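Local coordinates for protein ylmH (PDB 2FPH) that probably binds RNA through a domain related to the RNA-recognition motif and is thought to act in cell division of a Gram-positive bacterium, at residues E19-K22 / K23-S27; G113-R116 / K117-G120. All coordinates share one frame; numbering follows the deposited sequence.

Contact 1 of 2, residues E19-K22 / K23-S27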
loop_
_atom_site.group_PDB
_atom_site.type_symbol
_atom_site.label_atom_id
_atom_site.label_comp_id
_atom_site.label_asym_id
_atom_site.label_seq_id
_atom_site.Cartn_x
_atom_site.Cartn_y
_atom_site.Cartn_z
ATOM N N GLU A 19 9.147 -8.545 -13.644
ATOM C CA GLU A 19 8.290 -7.797 -14.604
ATOM C C GLU A 19 8.351 -6.322 -14.338
ATOM O O GLU A 19 8.485 -5.494 -15.269
ATOM C CB GLU A 19 6.814 -8.342 -14.666
ATOM C CG GLU A 19 6.797 -9.835 -15.041
ATOM C CD GLU A 19 5.483 -10.589 -14.828
ATOM O OE1 GLU A 19 4.719 -10.311 -13.863
ATOM O OE2 GLU A 19 5.223 -11.504 -15.643
ATOM N N TRP A 20 8.303 -5.950 -13.059
ATOM C CA TRP A 20 8.377 -4.533 -12.691
ATOM C C TRP A 20 9.742 -3.946 -13.036
ATOM O O TRP A 20 9.826 -2.825 -13.535
ATOM C CB TRP A 20 8.075 -4.337 -11.219
ATOM C CG TRP A 20 6.647 -4.725 -10.860
ATOM C CD1 TRP A 20 5.568 -4.849 -11.696
ATOM C CD2 TRP A 20 6.196 -5.125 -9.577
ATOM N NE1 TRP A 20 4.445 -5.256 -11.001
ATOM C CE2 TRP A 20 4.807 -5.431 -9.685
ATOM C CE3 TRP A 20 6.815 -5.238 -8.329
ATOM C CZ2 TRP A 20 4.052 -5.848 -8.588
ATOM C CZ3 TRP A 20 6.013 -5.638 -7.208
ATOM C CH2 TRP A 20 4.700 -5.950 -7.370
ATOM N N ILE A 21 10.786 -4.678 -12.730
ATOM C CA ILE A 21 12.143 -4.242 -13.104
ATOM C C ILE A 21 12.274 -4.045 -14.604
ATOM O O ILE A 21 12.740 -3.001 -15.017
ATOM C CB ILE A 21 13.152 -5.236 -12.566
ATOM C CG1 ILE A 21 13.268 -5.038 -11.045
ATOM C CG2 ILE A 21 14.503 -5.118 -13.210
ATOM C CD1 ILE A 21 14.004 -6.062 -10.426
ATOM N N LYS A 22 11.749 -4.991 -15.404
ATOM C CA LYS A 22 11.742 -4.847 -16.871
ATOM C C LYS A 22 10.978 -3.610 -17.343
ATOM O O LYS A 22 11.407 -2.987 -18.273
ATOM C CB LYS A 22 11.183 -6.097 -17.543
ATOM C CG LYS A 22 10.754 -5.978 -19.069
ATOM C CD LYS A 22 11.749 -6.575 -20.035
ATOM C CE LYS A 22 11.281 -6.429 -21.537
ATOM N NZ LYS A 22 11.391 -7.720 -22.359
ATOM N N LYS A 23 9.861 -3.258 -16.708
ATOM C CA LYS A 23 9.133 -2.045 -17.038
ATOM C C LYS A 23 10.029 -0.813 -16.912
ATOM O O LYS A 23 9.953 0.125 -17.733
ATOM C CB LYS A 23 7.942 -1.845 -16.083
ATOM C CG LYS A 23 6.727 -2.725 -16.243
ATOM C CD LYS A 23 6.643 -3.602 -17.460
ATOM C CE LYS A 23 5.337 -3.293 -18.267
ATOM N NZ LYS A 23 4.921 -4.391 -19.226
ATOM N N VAL A 24 10.804 -0.765 -15.823
ATOM C CA VAL A 24 11.701 0.349 -15.614
ATOM C C VAL A 24 12.816 0.345 -16.638
ATOM O O VAL A 24 13.211 1.405 -17.132
ATOM C CB VAL A 24 12.277 0.392 -14.218
ATOM C CG1 VAL A 24 13.250 1.553 -14.113
ATOM C CG2 VAL A 24 11.117 0.564 -13.214
ATOM N N GLU A 25 13.325 -0.831 -16.949
ATOM C CA GLU A 25 14.364 -0.937 -17.992
ATOM C C GLU A 25 13.782 -0.436 -19.316
ATOM O O GLU A 25 14.443 0.298 -20.070
ATOM C CB GLU A 25 14.829 -2.374 -18.095
ATOM C CG GLU A 25 15.572 -2.879 -16.840
ATOM C CD GLU A 25 15.964 -4.367 -16.839
ATOM O OE1 GLU A 25 15.430 -5.220 -17.594
ATOM O OE2 GLU A 25 16.847 -4.722 -16.023
ATOM N N ASP A 26 12.524 -0.782 -19.588
ATOM C CA ASP A 26 11.953 -0.481 -20.920
ATOM C C ASP A 26 11.665 0.992 -21.068
ATOM O O ASP A 26 11.848 1.561 -22.139
ATOM C CB ASP A 26 10.639 -1.209 -21.094
ATOM C CG ASP A 26 10.777 -2.707 -21.338
ATOM O OD1 ASP A 26 11.857 -3.235 -21.636
ATOM O OD2 ASP A 26 9.765 -3.452 -21.317
ATOM N N SER A 27 11.300 1.641 -19.960
ATOM C CA SER A 27 10.713 2.956 -20.005
ATOM C C SER A 27 11.689 4.036 -19.585
ATOM O O SER A 27 11.416 5.205 -19.854
ATOM C CB SER A 27 9.487 3.023 -19.105
ATOM O OG SER A 27 9.829 2.735 -17.767
#

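Contact 2 of 2, residues G113-R116 / K117-G120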
loop_
_atom_site.group_PDB
_atom_site.type_symbol
_atom_site.label_atom_id
_atom_site.label_comp_id
_atom_site.label_asym_id
_atom_site.label_seq_id
_atom_site.Cartn_x
_atom_site.Cartn_y
_atom_site.Cartn_z
ATOM N N GLY A 113 -15.759 -4.838 -3.233
ATOM C CA GLY A 113 -14.927 -5.990 -3.492
ATOM C C GLY A 113 -13.571 -5.413 -3.815
ATOM O O GLY A 113 -13.144 -5.471 -4.958
ATOM N N ILE A 114 -12.916 -4.821 -2.817
ATOM C CA ILE A 114 -11.645 -4.153 -3.048
ATOM C C ILE A 114 -10.483 -5.072 -2.678
ATOM O O ILE A 114 -10.360 -5.473 -1.542
ATOM C CB ILE A 114 -11.532 -2.859 -2.236
ATOM C CG1 ILE A 114 -12.663 -1.901 -2.582
ATOM C CG2 ILE A 114 -10.171 -2.184 -2.513
ATOM C CD1 ILE A 114 -12.899 -0.865 -1.501
ATOM N N GLU A 115 -9.638 -5.327 -3.668
ATOM C CA GLU A 115 -8.413 -6.153 -3.586
ATOM C C GLU A 115 -7.439 -5.578 -2.538
ATOM O O GLU A 115 -7.300 -4.340 -2.419
ATOM C CB GLU A 115 -7.744 -6.235 -4.984
ATOM C CG GLU A 115 -8.616 -5.701 -6.167
ATOM C CD GLU A 115 -8.004 -5.748 -7.581
ATOM O OE1 GLU A 115 -7.887 -6.857 -8.171
ATOM O OE2 GLU A 115 -7.679 -4.661 -8.144
ATOM N N ARG A 116 -6.770 -6.472 -1.799
ATOM C CA ARG A 116 -5.818 -6.107 -0.765
ATOM C C ARG A 116 -4.735 -5.192 -1.328
ATOM O O ARG A 116 -4.192 -4.376 -0.604
ATOM C CB ARG A 116 -5.127 -7.360 -0.143
ATOM C CG ARG A 116 -3.702 -7.535 -0.772
ATOM C CD ARG A 116 -2.966 -8.839 -0.425
ATOM N NE ARG A 116 -1.901 -9.162 -1.399
ATOM C CZ ARG A 116 -2.110 -9.495 -2.672
ATOM N NH1 ARG A 116 -3.343 -9.568 -3.168
ATOM N NH2 ARG A 116 -1.079 -9.763 -3.468
ATOM N N LYS A 117 -4.364 -5.389 -2.582
ATOM C CA LYS A 117 -3.234 -4.627 -3.163
ATOM C C LYS A 117 -3.512 -3.119 -3.346
ATOM O O LYS A 117 -2.543 -2.321 -3.644
ATOM C CB LYS A 117 -2.776 -5.205 -4.510
ATOM C CG LYS A 117 -1.905 -6.436 -4.406
ATOM C CD LYS A 117 -0.551 -6.331 -5.099
ATOM C CE LYS A 117 0.652 -6.854 -4.301
ATOM N NZ LYS A 117 1.572 -7.681 -5.184
ATOM N N LEU A 118 -4.786 -2.708 -3.205
ATOM C CA LEU A 118 -5.174 -1.285 -3.444
ATOM C C LEU A 118 -5.149 -0.449 -2.156
ATOM O O LEU A 118 -5.394 0.759 -2.194
ATOM C CB LEU A 118 -6.597 -1.125 -4.054
ATOM C CG LEU A 118 -6.825 -1.791 -5.419
ATOM C CD1 LEU A 118 -8.272 -1.627 -5.820
ATOM C CD2 LEU A 118 -5.873 -1.163 -6.440
ATOM N N PHE A 119 -4.843 -1.075 -1.044
ATOM C CA PHE A 119 -4.733 -0.390 0.236
ATOM C C PHE A 119 -3.695 -1.063 1.095
ATOM O O PHE A 119 -3.306 -2.216 0.842
ATOM C CB PHE A 119 -6.070 -0.279 0.985
ATOM C CG PHE A 119 -6.729 -1.573 1.378
ATOM C CD1 PHE A 119 -7.457 -2.307 0.445
ATOM C CD2 PHE A 119 -6.638 -2.068 2.685
ATOM C CE1 PHE A 119 -8.002 -3.516 0.783
ATOM C CE2 PHE A 119 -7.245 -3.250 3.028
ATOM C CZ PHE A 119 -7.938 -3.974 2.080
ATOM N N GLY A 120 -3.279 -0.338 2.118
ATOM C CA GLY A 120 -2.238 -0.816 3.004
ATOM C C GLY A 120 -2.838 -1.057 4.371
ATOM O O GLY A 120 -3.832 -1.768 4.501
#

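Contact 1 of 2, residues E19-K22 / K23-S27
The last two turns of the amphipathic helix 11-27 bring Lys22 over Asp26 and Ile21 against Glu25, each pair one turn apart on the same helix. Lys22 and Asp26 meet obliquely, and it is the lysine's aliphatic chain that does the touching. CE of Lys22 lies 3.2 Å from OD1 of Asp26 and nearly as close to OD2, almost equally far from both oxygens of the carboxylate. With CG anti to the backbone N (chi1 165°), the lysine runs toward the C-terminal end of the helix, then bends at chi2 and again at chi4. That last bend leaves NZ of Lys22 4.6 Å from OD1 of Asp26, beyond a salt bridge, and the attraction between the charges is probably modest. Below them the helix bond from Asp26 N to Lys22 O is 2.8 Å.

Glu25 reaches back along the helix. Its CG sits 3.4 Å from Ile21 O, and OE2 of the same carboxylate comes to 3.7 Å from the methyl CG2 of Ile21, a polar atom against an apolar one. Glu25 N also bonds to Ile21 O, with the donor in the carbonyl plane. On the face packed into the N-terminal region, Trp20, Ile21 and Val24 are covered by helix 38-50, Leu53 and strand 69-72, and the Trp20 indole stacks with the ring of Phe31. Trp20 and Val24 share a backbone bond, with CG2 of Val24 3.6 Å from the accepting Trp20 O. The Lys23 chain bends at chi2 and chi3; its CG and CD both lie 3.4 Å from Glu19 O before the end leads away. At the helix end, the hydroxyl of Ser27 turns back and donates through OG to Lys23 O at 2.6 Å, while Ser27 N makes weak bonds to Lys23 O and Val24 O.

Contact 2 of 2, residues G113-R116 / K117-G120
Phe119 has its CG between the backbone N and the carbonyl carbon (chi1 62°), which folds the ring back over the preceding turn, while Ile114, with CG1 beside the backbone N (chi1 -58°), leaves CG2 anti to it and presents that methyl to both Phe119 and Leu118. CG2 of Ile114 is 3.9 Å from CD1 of Leu118, the two side chains crossing at about a right angle, and 4.0 Å from CD1 of Phe119. Three backbone oxygens gather along the CD1-CE1 side of the ring: Ile114 O lies at its edge in the ring plane, Arg116 O stands over one face, offset toward the rim, and Glu115 O approaches CE1 of Phe119 obliquely at 3.4 Å.

A short 3-10 turn leads here into edge strand 119-123 of the RRM-like domain's antiparallel sheet. Leu118 N donates to Glu115 O at 3.1 Å, nearly straight at the hydrogen but from well above the carbonyl plane; the Phe119 N to Arg116 O bond is weak. The Phe119 ring is buried among helices 97-105 and 138-144 and strand 130-134.

On the outer side, Arg116 and Lys117 run side by side. Arg116 was modelled in two positions; in the one described, CG of Lys117 lies over the centre of the guanidinium, 3.5 Å from CZ of Arg116, a stacking that is doubtful for the other.

How the contacts relate
Contact 1 comes first along the chain, at the end of helix 11-27 in the N-terminal region; contact 2 follows in the putative RNA-binding domain, between helix 97-105 and edge strand 119-123 of the five-stranded sheet. Their centres lie about 23 Å apart. The buried face of helix 11-27 packs on strand 69-72 of the three-stranded sheet, whereas contact 2 leads into the five-stranded one. The two still touch: the Trp20 indole packs on the Lys117 side chain, CH2 to NZ at 4.2 Å. Both residues also rest on Pro34, and Lys117 bonds through its backbone to Phe35, so the two regions meet here through Trp20, Lys117 and the loop after strand 31-32.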